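Local atomic coordinates of monoamine oxidase regulatory protein, putative (Archaeoglobus fulgidus, PDB entry 1Q6W), a protein that is of unproven function but, as a hot dog fold member of the MaoC-like dehydratase family, probably acts on acyl thioesters. Residues A9-Y14 and S85-S91; F61-A66 and P106-G110; I24-R29 and M78-I83; I13-S17 and E121-F125. All coordinates share one frame; numbering follows the deposited sequence.

Contact 1. Residues A9-Y14 and S85-S91; sequences ARNPIY and SNYDVSS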
loop_
_atom_site.group_PDB
_atom_site.type_symbol
_atom_site.label_atom_id
_atom_site.label_comp_id
_atom_site.label_asym_id
_atom_site.label_seq_id
_atom_site.Cartn_x
_atom_site.Cartn_y
_atom_site.Cartn_z
ATOM N N ALA A 9 8.001 -15.466 -19.594
ATOM C CA ALA A 9 7.995 -14.091 -20.189
ATOM C C ALA A 9 8.222 -14.105 -21.716
ATOM O O ALA A 9 9.161 -14.730 -22.208
ATOM C CB ALA A 9 9.064 -13.250 -19.504
ATOM N N ARG A 10 7.365 -13.413 -22.464
ATOM C CA ARG A 10 7.484 -13.376 -23.931
ATOM C C ARG A 10 8.447 -12.273 -24.401
ATOM O O ARG A 10 9.670 -12.388 -24.244
ATOM C CB ARG A 10 6.110 -13.131 -24.581
ATOM C CG ARG A 10 4.949 -14.016 -24.097
ATOM C CD ARG A 10 3.633 -13.530 -24.729
ATOM N NE ARG A 10 2.408 -14.047 -24.108
ATOM C CZ ARG A 10 1.963 -15.297 -24.220
ATOM N NH1 ARG A 10 2.641 -16.188 -24.931
ATOM N NH2 ARG A 10 0.824 -15.652 -23.633
ATOM N N ASN A 11 7.881 -11.210 -24.986
ATOM C CA ASN A 11 8.653 -10.066 -25.480
ATOM C C ASN A 11 8.302 -8.823 -24.683
ATOM O O ASN A 11 7.221 -8.738 -24.108
ATOM C CB ASN A 11 8.355 -9.813 -26.957
ATOM C CG ASN A 11 8.867 -10.919 -27.850
ATOM O OD1 ASN A 11 10.077 -11.088 -28.022
ATOM N ND2 ASN A 11 7.948 -11.690 -28.418
ATOM N N PRO A 12 9.209 -7.834 -24.644
ATOM C CA PRO A 12 8.927 -6.609 -23.884
ATOM C C PRO A 12 7.800 -5.770 -24.455
ATOM O O PRO A 12 7.535 -5.802 -25.652
ATOM C CB PRO A 12 10.269 -5.869 -23.900
ATOM C CG PRO A 12 10.878 -6.308 -25.197
ATOM C CD PRO A 12 10.560 -7.789 -25.236
ATOM N N ILE A 13 7.132 -5.033 -23.580
ATOM C CA ILE A 13 6.044 -4.161 -23.992
ATOM C C ILE A 13 6.477 -2.729 -23.776
ATOM O O ILE A 13 6.894 -2.363 -22.687
ATOM C CB ILE A 13 4.760 -4.395 -23.169
ATOM C CG1 ILE A 13 5.113 -4.529 -21.685
ATOM C CG2 ILE A 13 4.013 -5.597 -23.708
ATOM C CD1 ILE A 13 3.904 -4.604 -20.778
ATOM N N TYR A 14 6.382 -1.921 -24.819
ATOM C CA TYR A 14 6.760 -0.523 -24.704
ATOM C C TYR A 14 5.519 0.363 -24.556
ATOM O O TYR A 14 4.392 -0.092 -24.741
ATOM C CB TYR A 14 7.588 -0.109 -25.920
ATOM C CG TYR A 14 8.836 -0.939 -26.096
ATOM C CD1 TYR A 14 8.810 -2.137 -26.807
ATOM C CD2 TYR A 14 10.044 -0.538 -25.528
ATOM C CE1 TYR A 14 9.961 -2.915 -26.947
ATOM C CE2 TYR A 14 11.192 -1.305 -25.660
ATOM C CZ TYR A 14 11.146 -2.492 -26.372
ATOM O OH TYR A 14 12.292 -3.239 -26.521
ATOM N N SER A 85 4.570 -13.124 -16.187
ATOM C CA SER A 85 4.674 -14.374 -16.916
ATOM C C SER A 85 4.264 -14.285 -18.374
ATOM O O SER A 85 4.151 -15.299 -19.049
ATOM C CB SER A 85 3.881 -15.464 -16.201
ATOM O OG SER A 85 2.640 -14.958 -15.785
ATOM N N ASN A 86 4.058 -13.073 -18.868
ATOM C CA ASN A 86 3.682 -12.896 -20.262
ATOM C C ASN A 86 4.512 -11.866 -21.009
ATOM O O ASN A 86 4.453 -11.803 -22.236
ATOM C CB ASN A 86 2.209 -12.517 -20.392
ATOM C CG ASN A 86 1.294 -13.692 -20.193
ATOM O OD1 ASN A 86 1.022 -14.097 -19.067
ATOM N ND2 ASN A 86 0.815 -14.260 -21.295
ATOM N N TYR A 87 5.285 -11.056 -20.288
ATOM C CA TYR A 87 6.095 -10.032 -20.949
ATOM C C TYR A 87 7.458 -9.861 -20.338
ATOM O O TYR A 87 7.692 -10.264 -19.196
ATOM C CB TYR A 87 5.394 -8.687 -20.892
ATOM C CG TYR A 87 4.035 -8.673 -21.525
ATOM C CD1 TYR A 87 3.895 -8.684 -22.912
ATOM C CD2 TYR A 87 2.882 -8.636 -20.739
ATOM C CE1 TYR A 87 2.637 -8.652 -23.505
ATOM C CE2 TYR A 87 1.616 -8.608 -21.322
ATOM C CZ TYR A 87 1.503 -8.614 -22.706
ATOM O OH TYR A 87 0.266 -8.581 -23.292
ATOM N N ASP A 88 8.354 -9.263 -21.109
ATOM C CA ASP A 88 9.691 -8.976 -20.627
ATOM C C ASP A 88 9.494 -7.604 -20.005
ATOM O O ASP A 88 9.318 -6.614 -20.708
ATOM C CB ASP A 88 10.690 -8.908 -21.786
ATOM C CG ASP A 88 12.076 -8.473 -21.340
ATOM O OD1 ASP A 88 13.012 -8.544 -22.162
ATOM O OD2 ASP A 88 12.230 -8.053 -20.174
ATOM N N VAL A 89 9.511 -7.552 -18.687
ATOM C CA VAL A 89 9.278 -6.297 -17.995
ATOM C C VAL A 89 10.483 -5.357 -17.873
ATOM O O VAL A 89 10.480 -4.459 -17.039
ATOM C CB VAL A 89 8.685 -6.569 -16.590
ATOM C CG1 VAL A 89 7.425 -7.404 -16.746
ATOM C CG2 VAL A 89 9.728 -7.299 -15.687
ATOM N N SER A 90 11.501 -5.545 -18.706
ATOM C CA SER A 90 12.665 -4.659 -18.649
ATOM C C SER A 90 12.265 -3.239 -19.044
ATOM O O SER A 90 12.961 -2.279 -18.722
ATOM C CB SER A 90 13.790 -5.149 -19.567
ATOM O OG SER A 90 13.317 -5.405 -20.866
ATOM N N SER A 91 11.136 -3.107 -19.734
ATOM C CA SER A 91 10.646 -1.793 -20.161
ATOM C C SER A 91 9.866 -1.083 -19.054
ATOM O O SER A 91 9.568 0.108 -19.162
ATOM C CB SER A 91 9.764 -1.939 -21.387
ATOM O OG SER A 91 8.775 -2.919 -21.154
#
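I13 and Y87 cross at about a right angle where the N-terminal arm runs past the loop that follows the central helix of this hot dog fold. I13 CD1 lies 4.1 Å above one face of the Y87 ring, offset toward the rim. The CB of N86 lies over the opposite face, and N11 O sits at the ring edge, in its plane. I13 CG2 is modelled over the same face as CD1, but too near the ring carbons for its exact position to be trusted.

Two weak backbone bonds and one serine side-chain bond add to the grip. R10 N donates a weak bond to N86 O, 3.3 Å. D88 N gives another weak one to N11 O at 3.2 Å. S91 OG donates to I13 O; the modelled length is very short and doubtful at this resolution. With chi1 at 51°, the S91 OG stands between its own N and carbonyl carbon, turned to that oxygen. The ring of P12 rests against D88, with P12 CD 3.6 Å from D88 CB.

Farther out, I18 touches I13, and T158 and P159 touch the side chain of Y14. S91 is tied by a backbone bond to R156 of strand 145-156. The loop also reaches the second subunit, where V89 packs on P48 and S90 on F55 of that chain.

The loop is shaped by an Asx turn. S90 N donates to D88 OD2 at 3.0 Å. S90 OG donates to the same oxygen at 2.9 Å, and both donors come from one face of the carboxylate plane.

Contact 2. Residues F61-A66 and P106-G110; sequences FGKPIA and PVFIG
This is a mostly apolar contact between two loops, with F61, P64 and I65 of one set against P106, F108 and I109 of the other. The first loop leads into helix 68-84. The second joins strand 92-103 to strand 112-126. One strong backbone bond crosses: A66 N donates to V107 O at 2.9 Å, almost straight at 176°.

F108 carries much of the packing. I65 CG2 rests on its CE1 side, and K63 CB is 4.0 Å from F108 CD1. P64 O comes to the ring at its edge, near the ring plane, 3.6 Å from F108 CD1. With chi1 at -69°, F108 CG lies anti to its carbonyl carbon, and the ring swings back to the first loop although its CB points away from it. With an alanine at F108, I65 CG2 and K63 CB would probably lose their shared partner and a gap would open between the loops.

P106 fills the next position. Its CB is 3.7 Å from F61 CE2 and 4.0 Å from I65 CD1. The same I65 CD1 sits over the centre of the F61 ring, 3.9 Å above its plane, which makes a small cluster of three side chains. At the other end P64 CG meets I109 CD1 at 4.0 Å.

H50 donates from ND1 to I65 O, and L49 touches F61 and I65. F61 also packs on I93 of the second subunit. The arrangement joins the approach to the long central helix with a strand connection of the sheet that wraps it, as in the hot dog fold.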
loop_
_atom_site.group_PDB
_atom_site.type_symbol
_atom_site.label_atom_id
_atom_site.label_comp_id
_atom_site.label_asym_id
_atom_site.label_seq_id
_atom_site.Cartn_x
_atom_site.Cartn_y
_atom_site.Cartn_z
ATOM N N PHE A 61 -17.612 -4.355 12.925
ATOM C CA PHE A 61 -17.407 -5.519 12.068
ATOM C C PHE A 61 -17.683 -6.839 12.788
ATOM O O PHE A 61 -17.971 -7.861 12.148
ATOM C CB PHE A 61 -15.983 -5.521 11.510
ATOM C CG PHE A 61 -15.615 -4.282 10.757
ATOM C CD1 PHE A 61 -14.831 -3.304 11.348
ATOM C CD2 PHE A 61 -16.035 -4.107 9.443
ATOM C CE1 PHE A 61 -14.456 -2.150 10.642
ATOM C CE2 PHE A 61 -15.672 -2.959 8.722
ATOM C CZ PHE A 61 -14.869 -1.968 9.336
ATOM N N GLY A 62 -17.584 -6.822 14.116
ATOM C CA GLY A 62 -17.852 -8.025 14.888
ATOM C C GLY A 62 -16.771 -9.082 14.854
ATOM O O GLY A 62 -16.469 -9.681 15.877
ATOM N N LYS A 63 -16.211 -9.332 13.671
ATOM C CA LYS A 63 -15.135 -10.309 13.497
ATOM C C LYS A 63 -13.892 -9.519 13.106
ATOM O O LYS A 63 -13.963 -8.326 12.820
ATOM C CB LYS A 63 -15.454 -11.292 12.358
ATOM C CG LYS A 63 -16.694 -12.125 12.523
ATOM C CD LYS A 63 -16.480 -13.258 13.540
ATOM C CE LYS A 63 -17.717 -14.178 13.630
ATOM N NZ LYS A 63 -17.529 -15.299 14.587
ATOM N N PRO A 64 -12.730 -10.172 13.110
ATOM C CA PRO A 64 -11.528 -9.429 12.722
ATOM C C PRO A 64 -11.491 -9.373 11.209
ATOM O O PRO A 64 -12.083 -10.230 10.564
ATOM C CB PRO A 64 -10.396 -10.256 13.329
ATOM C CG PRO A 64 -10.965 -11.622 13.424
ATOM C CD PRO A 64 -12.391 -11.408 13.832
ATOM N N ILE A 65 -10.827 -8.362 10.649
ATOM C CA ILE A 65 -10.738 -8.202 9.196
ATOM C C ILE A 65 -9.305 -7.965 8.696
ATOM O O ILE A 65 -8.410 -7.576 9.454
ATOM C CB ILE A 65 -11.614 -7.018 8.702
ATOM C CG1 ILE A 65 -11.097 -5.688 9.266
ATOM C CG2 ILE A 65 -13.042 -7.216 9.125
ATOM C CD1 ILE A 65 -11.822 -4.444 8.686
ATOM N N ALA A 66 -9.099 -8.183 7.401
ATOM C CA ALA A 66 -7.783 -7.995 6.817
ATOM C C ALA A 66 -7.395 -6.531 6.769
ATOM O O ALA A 66 -8.254 -5.668 6.748
ATOM C CB ALA A 66 -7.750 -8.582 5.415
ATOM N N PRO A 106 -15.183 -4.511 3.834
ATOM C CA PRO A 106 -14.161 -5.239 4.588
ATOM C C PRO A 106 -13.945 -6.640 4.045
ATOM O O PRO A 106 -14.849 -7.231 3.492
ATOM C CB PRO A 106 -14.734 -5.262 6.003
ATOM C CG PRO A 106 -16.194 -5.375 5.749
ATOM C CD PRO A 106 -16.429 -4.395 4.613
ATOM N N VAL A 107 -12.735 -7.158 4.195
ATOM C CA VAL A 107 -12.419 -8.507 3.753
ATOM C C VAL A 107 -12.234 -9.357 5.019
ATOM O O VAL A 107 -11.366 -9.080 5.851
ATOM C CB VAL A 107 -11.115 -8.532 2.929
ATOM C CG1 VAL A 107 -10.737 -9.966 2.598
ATOM C CG2 VAL A 107 -11.285 -7.733 1.653
ATOM N N PHE A 108 -13.056 -10.381 5.167
ATOM C CA PHE A 108 -12.973 -11.254 6.333
ATOM C C PHE A 108 -12.026 -12.446 6.123
ATOM O O PHE A 108 -11.712 -12.809 4.989
ATOM C CB PHE A 108 -14.380 -11.738 6.703
ATOM C CG PHE A 108 -15.256 -10.657 7.232
ATOM C CD1 PHE A 108 -15.058 -10.150 8.515
ATOM C CD2 PHE A 108 -16.239 -10.085 6.429
ATOM C CE1 PHE A 108 -15.821 -9.089 8.997
ATOM C CE2 PHE A 108 -17.007 -9.019 6.892
ATOM C CZ PHE A 108 -16.798 -8.521 8.176
ATOM N N ILE A 109 -11.598 -13.060 7.219
ATOM C CA ILE A 109 -10.660 -14.174 7.170
ATOM C C ILE A 109 -10.925 -15.320 6.203
ATOM O O ILE A 109 -10.001 -16.059 5.837
ATOM C CB ILE A 109 -10.412 -14.710 8.590
ATOM C CG1 ILE A 109 -9.509 -13.716 9.326
ATOM C CG2 ILE A 109 -9.799 -16.092 8.570
ATOM C CD1 ILE A 109 -9.212 -14.083 10.778
ATOM N N GLY A 110 -12.149 -15.485 5.743
ATOM C CA GLY A 110 -12.349 -16.583 4.797
ATOM C C GLY A 110 -12.718 -16.163 3.384
ATOM O O GLY A 110 -13.042 -16.983 2.531
#

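Contact 3. Residues I24-R29 and M78-I83; sequences IEGLPR and MVDQVI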
loop_
_atom_site.group_PDB
_atom_site.type_symbol
_atom_site.label_atom_id
_atom_site.label_comp_id
_atom_site.label_asym_id
_atom_site.label_seq_id
_atom_site.Cartn_x
_atom_site.Cartn_y
_atom_site.Cartn_z
ATOM N N ILE A 24 -6.298 -6.643 -17.131
ATOM C CA ILE A 24 -5.561 -7.793 -16.626
ATOM C C ILE A 24 -6.370 -8.439 -15.509
ATOM O O ILE A 24 -6.814 -7.759 -14.587
ATOM C CB ILE A 24 -4.190 -7.378 -16.066
ATOM C CG1 ILE A 24 -3.354 -6.737 -17.171
ATOM C CG2 ILE A 24 -3.465 -8.588 -15.521
ATOM C CD1 ILE A 24 -2.096 -6.075 -16.673
ATOM N N GLU A 25 -6.548 -9.754 -15.592
ATOM C CA GLU A 25 -7.323 -10.496 -14.609
ATOM C C GLU A 25 -6.387 -11.310 -13.723
ATOM O O GLU A 25 -5.733 -12.238 -14.187
ATOM C CB GLU A 25 -8.302 -11.423 -15.330
ATOM C CG GLU A 25 -9.603 -11.662 -14.593
ATOM C CD GLU A 25 -10.494 -10.434 -14.572
ATOM O OE1 GLU A 25 -10.068 -9.399 -14.023
ATOM O OE2 GLU A 25 -11.620 -10.502 -15.109
ATOM N N GLY A 26 -6.313 -10.966 -12.444
ATOM C CA GLY A 26 -5.447 -11.689 -11.534
ATOM C C GLY A 26 -6.067 -12.995 -11.052
ATOM O O GLY A 26 -7.290 -13.200 -11.135
ATOM N N LEU A 27 -5.223 -13.892 -10.548
ATOM C CA LEU A 27 -5.682 -15.184 -10.068
ATOM C C LEU A 27 -6.200 -15.035 -8.636
ATOM O O LEU A 27 -5.505 -14.545 -7.766
ATOM C CB LEU A 27 -4.515 -16.186 -10.169
ATOM C CG LEU A 27 -4.599 -17.663 -9.738
ATOM C CD1 LEU A 27 -4.240 -17.794 -8.273
ATOM C CD2 LEU A 27 -5.983 -18.233 -10.042
ATOM N N PRO A 28 -7.432 -15.459 -8.369
ATOM C CA PRO A 28 -8.031 -15.359 -7.036
ATOM C C PRO A 28 -7.370 -16.190 -5.932
ATOM O O PRO A 28 -6.850 -17.282 -6.185
ATOM C CB PRO A 28 -9.474 -15.817 -7.271
ATOM C CG PRO A 28 -9.698 -15.562 -8.679
ATOM C CD PRO A 28 -8.409 -15.979 -9.325
ATOM N N ARG A 29 -7.399 -15.661 -4.711
ATOM C CA ARG A 29 -6.870 -16.370 -3.552
ATOM C C ARG A 29 -7.631 -15.991 -2.275
ATOM O O ARG A 29 -8.098 -14.856 -2.119
ATOM C CB ARG A 29 -5.356 -16.139 -3.363
ATOM C CG ARG A 29 -4.893 -14.704 -3.271
ATOM C CD ARG A 29 -3.362 -14.648 -3.134
ATOM N NE ARG A 29 -2.922 -14.718 -1.744
ATOM C CZ ARG A 29 -1.736 -14.294 -1.312
ATOM N NH1 ARG A 29 -1.422 -14.378 -0.030
ATOM N NH2 ARG A 29 -0.865 -13.789 -2.162
HETATM N N MSE A 78 -1.135 -10.005 -7.456
HETATM C CA MSE A 78 -1.665 -10.995 -8.368
HETATM C C MSE A 78 -1.828 -10.457 -9.787
HETATM O O MSE A 78 -1.882 -11.225 -10.749
HETATM C CB MSE A 78 -2.964 -11.608 -7.826
HETATM C CG MSE A 78 -4.066 -10.634 -7.463
HETATM SE SE MSE A 78 -5.585 -11.533 -6.618
HETATM C CE MSE A 78 -5.602 -10.615 -4.930
ATOM N N VAL A 79 -1.870 -9.137 -9.924
ATOM C CA VAL A 79 -1.992 -8.519 -11.243
ATOM C C VAL A 79 -0.630 -8.525 -11.915
ATOM O O VAL A 79 -0.518 -8.822 -13.104
ATOM C CB VAL A 79 -2.508 -7.046 -11.143
ATOM C CG1 VAL A 79 -2.123 -6.253 -12.374
ATOM C CG2 VAL A 79 -4.033 -7.051 -11.003
ATOM N N ASP A 80 0.404 -8.193 -11.144
ATOM C CA ASP A 80 1.758 -8.164 -11.667
ATOM C C ASP A 80 2.216 -9.570 -12.056
ATOM O O ASP A 80 2.977 -9.749 -13.005
ATOM C CB ASP A 80 2.713 -7.569 -10.640
ATOM C CG ASP A 80 4.025 -7.126 -11.260
ATOM O OD1 ASP A 80 4.001 -6.293 -12.190
ATOM O OD2 ASP A 80 5.087 -7.608 -10.820
ATOM N N GLN A 81 1.735 -10.569 -11.325
ATOM C CA GLN A 81 2.087 -11.950 -11.606
ATOM C C GLN A 81 1.722 -12.324 -13.045
ATOM O O GLN A 81 2.443 -13.076 -13.690
ATOM C CB GLN A 81 1.377 -12.870 -10.619
ATOM C CG GLN A 81 2.067 -14.199 -10.422
ATOM C CD GLN A 81 1.461 -14.991 -9.282
ATOM O OE1 GLN A 81 1.218 -14.455 -8.205
ATOM N NE2 GLN A 81 1.217 -16.275 -9.511
ATOM N N VAL A 82 0.608 -11.796 -13.543
ATOM C CA VAL A 82 0.185 -12.078 -14.907
ATOM C C VAL A 82 1.106 -11.396 -15.926
ATOM O O VAL A 82 1.477 -11.989 -16.945
ATOM C CB VAL A 82 -1.253 -11.609 -15.161
ATOM C CG1 VAL A 82 -1.601 -11.770 -16.614
ATOM C CG2 VAL A 82 -2.210 -12.417 -14.318
ATOM N N ILE A 83 1.476 -10.149 -15.655
ATOM C CA ILE A 83 2.360 -9.420 -16.556
ATOM C C ILE A 83 3.715 -10.110 -16.587
ATOM O O ILE A 83 4.280 -10.366 -17.646
ATOM C CB ILE A 83 2.524 -7.960 -16.093
ATOM C CG1 ILE A 83 1.197 -7.217 -16.269
ATOM C CG2 ILE A 83 3.608 -7.283 -16.886
ATOM C CD1 ILE A 83 1.220 -5.807 -15.722
#
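I24 carries the apolar part of this contact, with its two branches on different helix residues. I24 CG2 lies 3.8 Å from V82 CB and 4.1 Å from V79 CG1. I24 CD1 meets I83 CD1 at 3.5 Å. The I24 and V82 side chains run past each other in opposite directions, whereas I24 and I83 cross nearly at right angles. With chi1 at -61°, I24 CG2 is anti to the backbone N and CG1 beside it, which sets CG2 against V79 and V82 and lets CD1 reach I83.

Within this chain, strand 23-30 lies at one edge of the sheet that wraps helix 68-84, the central helix of the hot dog fold. I24, G26 and R29 pair by backbone bonds with A117, A115 and I113 of the neighbouring strand.

Side chain meets backbone where V82 CG2 touches E25 O at 3.5 Å. G26 has no side chain, and its CA comes to 3.7 Å from M78 O. The selenomethionine at M78 is poorly ordered; its SE lies near L27 O.

R29 is held from beyond the two segments: NH1 by a salt bridge with D35, NH2 by a hydrogen bond to L42 O of the second subunit.

Contact 4. Residues I13-S17 and E121-F125; sequences IYFES and EKQDF
The backbones of F15 and K122 do not pair; their CA atoms, the nearest across the contact, are 8.4 Å apart. Side chains bridge the distance. F15 reaches out from a turn in which S17 N donates to Y14 O at 2.9 Å, and K122 reaches back from the strand. The two slide past each other in opposite directions.

K122 lies over one face of the F15 ring. Its NZ is 4.4 Å from the F15 ring centroid and only 2° off the ring normal, a cation-pi contact. Its CE adds a CH-pi contact, 3.8 Å from the same centroid. Nearer the strand, K122 CB touches F15 CZ at 3.8 Å. The lysine chain bends about its CG-CD bond on the way to the turn. There NZ donates to F15 O at 2.7 Å, tilted 32° from the carbonyl plane. NZ also donates to I18 O, so two backbone oxygens and the ring face share one ammonium group. F15 CG is anti to the backbone N (chi1 -173°), which sends the ring toward the strand, where Q123 N lies at its edge, in plane. Replacing F15 with alanine would probably leave K122 NZ without its aromatic partner and open a gap beside the strand.

Next along the strand, D124 OD1 forms a salt bridge with K157. The contact ties the arm before strand 23-30 to the far end of strand 112-126. F15 pairs by backbone with R156, and its ring touches V132 of strand 129-139 and I155 of strand 145-156.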
loop_
_atom_site.group_PDB
_atom_site.type_symbol
_atom_site.label_atom_id
_atom_site.label_comp_id
_atom_site.label_asym_id
_atom_site.label_seq_id
_atom_site.Cartn_x
_atom_site.Cartn_y
_atom_site.Cartn_z
ATOM N N ILE A 13 7.132 -5.033 -23.580
ATOM C CA ILE A 13 6.044 -4.161 -23.992
ATOM C C ILE A 13 6.477 -2.729 -23.776
ATOM O O ILE A 13 6.894 -2.363 -22.687
ATOM C CB ILE A 13 4.760 -4.395 -23.169
ATOM C CG1 ILE A 13 5.113 -4.529 -21.685
ATOM C CG2 ILE A 13 4.013 -5.597 -23.708
ATOM C CD1 ILE A 13 3.904 -4.604 -20.778
ATOM N N TYR A 14 6.382 -1.921 -24.819
ATOM C CA TYR A 14 6.760 -0.523 -24.704
ATOM C C TYR A 14 5.519 0.363 -24.556
ATOM O O TYR A 14 4.392 -0.092 -24.741
ATOM C CB TYR A 14 7.588 -0.109 -25.920
ATOM C CG TYR A 14 8.836 -0.939 -26.096
ATOM C CD1 TYR A 14 8.810 -2.137 -26.807
ATOM C CD2 TYR A 14 10.044 -0.538 -25.528
ATOM C CE1 TYR A 14 9.961 -2.915 -26.947
ATOM C CE2 TYR A 14 11.192 -1.305 -25.660
ATOM C CZ TYR A 14 11.146 -2.492 -26.372
ATOM O OH TYR A 14 12.292 -3.239 -26.521
ATOM N N PHE A 15 5.742 1.623 -24.212
ATOM C CA PHE A 15 4.661 2.578 -24.022
ATOM C C PHE A 15 3.613 2.548 -25.135
ATOM O O PHE A 15 2.410 2.504 -24.867
ATOM C CB PHE A 15 5.244 3.983 -23.896
ATOM C CG PHE A 15 4.233 5.030 -23.535
ATOM C CD1 PHE A 15 3.479 4.919 -22.375
ATOM C CD2 PHE A 15 4.044 6.139 -24.346
ATOM C CE1 PHE A 15 2.557 5.895 -22.029
ATOM C CE2 PHE A 15 3.126 7.115 -24.006
ATOM C CZ PHE A 15 2.380 6.992 -22.843
ATOM N N GLU A 16 4.072 2.564 -26.382
ATOM C CA GLU A 16 3.181 2.562 -27.539
ATOM C C GLU A 16 2.356 1.294 -27.698
ATOM O O GLU A 16 1.307 1.318 -28.330
ATOM C CB GLU A 16 3.976 2.830 -28.827
ATOM C CG GLU A 16 5.469 2.537 -28.742
ATOM C CD GLU A 16 6.260 3.650 -28.063
ATOM O OE1 GLU A 16 6.031 3.920 -26.870
ATOM O OE2 GLU A 16 7.120 4.264 -28.724
ATOM N N SER A 17 2.830 0.191 -27.128
ATOM C CA SER A 17 2.118 -1.087 -27.210
ATOM C C SER A 17 0.905 -1.121 -26.280
ATOM O O SER A 17 -0.071 -1.815 -26.550
ATOM C CB SER A 17 3.046 -2.244 -26.838
ATOM O OG SER A 17 4.151 -2.316 -27.714
ATOM N N GLU A 121 -5.400 5.473 -18.745
ATOM C CA GLU A 121 -4.748 6.701 -19.176
ATOM C C GLU A 121 -3.294 6.516 -19.607
ATOM O O GLU A 121 -2.584 5.615 -19.141
ATOM C CB GLU A 121 -4.830 7.725 -18.050
ATOM C CG GLU A 121 -4.146 9.044 -18.336
ATOM C CD GLU A 121 -4.312 10.041 -17.197
ATOM O OE1 GLU A 121 -3.731 11.144 -17.282
ATOM O OE2 GLU A 121 -5.027 9.724 -16.217
ATOM N N LYS A 122 -2.863 7.383 -20.513
ATOM C CA LYS A 122 -1.497 7.366 -21.021
ATOM C C LYS A 122 -1.077 8.798 -21.217
ATOM O O LYS A 122 -1.811 9.603 -21.772
ATOM C CB LYS A 122 -1.412 6.630 -22.354
ATOM C CG LYS A 122 -1.833 5.178 -22.288
ATOM C CD LYS A 122 -1.596 4.487 -23.604
ATOM C CE LYS A 122 -0.138 4.588 -24.013
ATOM N NZ LYS A 122 0.115 3.882 -25.296
ATOM N N GLN A 123 0.125 9.100 -20.774
ATOM C CA GLN A 123 0.649 10.445 -20.853
ATOM C C GLN A 123 2.091 10.349 -21.334
ATOM O O GLN A 123 2.817 9.434 -20.936
ATOM C CB GLN A 123 0.609 11.038 -19.451
ATOM C CG GLN A 123 0.510 12.525 -19.335
ATOM C CD GLN A 123 0.544 12.957 -17.874
ATOM O OE1 GLN A 123 -0.032 12.287 -17.004
ATOM N NE2 GLN A 123 1.212 14.080 -17.597
ATOM N N ASP A 124 2.505 11.259 -22.213
ATOM C CA ASP A 124 3.893 11.244 -22.639
ATOM C C ASP A 124 4.666 11.810 -21.441
ATOM O O ASP A 124 4.121 12.600 -20.667
ATOM C CB ASP A 124 4.102 12.116 -23.876
ATOM C CG ASP A 124 5.502 11.984 -24.443
ATOM O OD1 ASP A 124 5.899 10.849 -24.789
ATOM O OD2 ASP A 124 6.206 13.012 -24.544
ATOM N N PHE A 125 5.917 11.390 -21.270
ATOM C CA PHE A 125 6.715 11.870 -20.152
ATOM C C PHE A 125 7.972 12.566 -20.651
ATOM O O PHE A 125 8.265 13.703 -20.270
ATOM C CB PHE A 125 7.105 10.706 -19.244
ATOM C CG PHE A 125 7.775 11.134 -17.977
ATOM C CD1 PHE A 125 7.061 11.809 -16.993
ATOM C CD2 PHE A 125 9.122 10.874 -17.769
ATOM C CE1 PHE A 125 7.675 12.222 -15.814
ATOM C CE2 PHE A 125 9.756 11.282 -16.588
ATOM C CZ PHE A 125 9.027 11.958 -15.607
#

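In the fold
Distances here run between centres. Contacts 1 and 4 start from the same arm, share I13 and Y14, and lie 14 Å apart. The arm meets the loop after helix 68-84 in contact 1 and the end of strand 112-126 in contact 4. Contact 3 lies 15 Å from contact 1, and the two touch through V89 and I83. It packs strand 23-30, neighbour of 112-126 in the sheet, on the helix. Contact 2 lies across the chain's centre, 37 Å from contact 1. Along the chain, contact 3 falls between the segments of contact 1, and contacts 2 and 3, whose segments alternate, between those of contact 4. Contacts 1, 2 and 3 also reach the second subunit.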